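Local coordinates for protein chorismate mutase (Paraburkholderia phymatum, PDB 5TS9) that probably catalyses the rearrangement of chorismate to prephenate, as a mostly helical, type II chorismate mutase, at residues Q104-A107 with G108-P112. Sequence-based numbering, arbitrary orientation.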
loop_
_atom_site.group_PDB
_atom_site.type_symbol
_atom_site.label_atom_id
_atom_site.label_comp_id
_atom_site.label_asym_id
_atom_site.label_seq_id
_atom_site.Cartn_x
_atom_site.Cartn_y
_atom_site.Cartn_z
ATOM N N GLN A 104 19.111 12.872 5.655
ATOM C CA GLN A 104 18.601 13.813 6.645
ATOM C C GLN A 104 18.319 13.058 7.942
ATOM O O GLN A 104 17.724 11.976 7.906
ATOM C CB GLN A 104 17.330 14.486 6.120
ATOM C CG GLN A 104 17.556 15.349 4.862
ATOM C CD GLN A 104 16.255 15.674 4.131
ATOM O OE1 GLN A 104 15.175 15.591 4.710
ATOM N NE2 GLN A 104 16.356 16.022 2.848
ATOM N N SER A 105 18.740 13.621 9.076
ATOM C CA SER A 105 18.555 12.940 10.357
ATOM C C SER A 105 17.089 12.564 10.574
ATOM O O SER A 105 16.201 13.411 10.457
ATOM C CB SER A 105 19.026 13.839 11.489
ATOM O OG SER A 105 18.534 13.358 12.725
ATOM N N LEU A 106 16.835 11.291 10.902
ATOM C CA LEU A 106 15.456 10.866 11.132
ATOM C C LEU A 106 14.849 11.587 12.332
ATOM O O LEU A 106 13.721 12.076 12.266
ATOM C CB LEU A 106 15.369 9.356 11.339
ATOM C CG LEU A 106 15.687 8.422 10.179
ATOM C CD1 LEU A 106 15.145 7.020 10.477
ATOM C CD2 LEU A 106 15.144 8.964 8.860
ATOM N N ALA A 107 15.584 11.662 13.442
ATOM C CA ALA A 107 15.047 12.311 14.634
ATOM C C ALA A 107 15.132 13.828 14.547
ATOM O O ALA A 107 14.260 14.522 15.084
ATOM C CB ALA A 107 15.783 11.826 15.882
ATOM N N GLY A 108 16.170 14.352 13.895
ATOM C CA GLY A 108 16.423 15.781 13.885
ATOM C C GLY A 108 15.694 16.515 12.776
ATOM O O GLY A 108 15.327 17.680 12.931
ATOM N N VAL A 109 15.461 15.858 11.648
ATOM C CA VAL A 109 14.874 16.509 10.486
ATOM C C VAL A 109 13.536 15.880 10.099
ATOM O O VAL A 109 12.521 16.577 9.990
ATOM C CB VAL A 109 15.857 16.525 9.297
ATOM C CG1 VAL A 109 15.197 17.081 8.052
ATOM C CG2 VAL A 109 17.090 17.373 9.659
ATOM N N ILE A 110 13.500 14.555 9.935
ATOM C CA ILE A 110 12.277 13.932 9.417
ATOM C C ILE A 110 11.158 13.956 10.460
ATOM O O ILE A 110 10.002 14.243 10.136
ATOM C CB ILE A 110 12.566 12.505 8.918
ATOM C CG1 ILE A 110 13.518 12.555 7.724
ATOM C CG2 ILE A 110 11.276 11.787 8.522
ATOM C CD1 ILE A 110 12.964 13.313 6.566
ATOM N N ARG A 111 11.472 13.648 11.717
ATOM C CA ARG A 111 10.445 13.673 12.760
ATOM C C ARG A 111 9.758 15.032 12.899
ATOM O O ARG A 111 8.514 15.063 12.914
ATOM C CB ARG A 111 11.044 13.212 14.094
ATOM C CG ARG A 111 10.117 13.397 15.292
ATOM C CD ARG A 111 10.911 13.265 16.599
ATOM N NE ARG A 111 11.538 11.950 16.699
ATOM C CZ ARG A 111 12.441 11.600 17.615
ATOM N NH1 ARG A 111 12.851 12.471 18.540
ATOM N NH2 ARG A 111 12.936 10.367 17.597
ATOM N N PRO A 112 10.458 16.169 12.996
ATOM C CA PRO A 112 9.719 17.446 13.046
ATOM C C PRO A 112 8.865 17.696 11.802
ATOM O O PRO A 112 7.770 18.271 11.913
ATOM C CB PRO A 112 10.829 18.494 13.198
ATOM C CG PRO A 112 11.983 17.731 13.802
ATOM C CD PRO A 112 11.908 16.368 13.191
#
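S105 meets G108 at the start of helix 106-128 in an N-cap, a textbook way of satisfying a helix's first amides. With OG anti to the backbone N (chi1 164°), beside its own carbonyl carbon, the hydroxyl reaches forward to accept from G108 N at 2.8 Å.

The backbone bonds mix two spacings. S105 O takes one alpha-type (i+4) and one pi-type (i+5) bond: V109 N lies 2.8 Å from it and above the carbonyl plane, while I110 N approaches within that plane at 3.0 Å and by the straighter bond, 162° at the hydrogen. The next carbonyl continues the wider spacing, R111 N reaching L106 O at 2.8 Å almost in line with the C=O bond. These two successive i+5 bonds mark the wider, pi-type turn. P112, which lacks an amide hydrogen, follows directly, and its CD rests 3.5 Å from A107 O, where the i+5 register, if continued, would have placed an N-H; the helix kinks here, P112 N having no bond to the turn before.

Side-chain packing flanks the turn. The apolar L106 and I110 run side by side in the same direction, with L106 CD2 4.1 Å from I110 CG1, and both pack on helix 16-39. Q104 crosses V109 and I110 at about a right angle, its OE1 touching V109 CG1 and I110 CD1, both methyl groups; its backbone N is hydrogen-bonded to Q31 of the same helix 16-39. On the exposed side the R111 chain, bent at chi3 (-60°), folds back until the CB of A107 sits over one guanidinium face, offset toward the rim of the group, nearest NH2 at 3.6 Å.

Together, the serine hydroxyl and the doubly used carbonyl pair the amides of G108, V109 and I110, consistent with a helix start that tolerates a widened turn just ahead of P112 while its apolar face stays against helix 16-39.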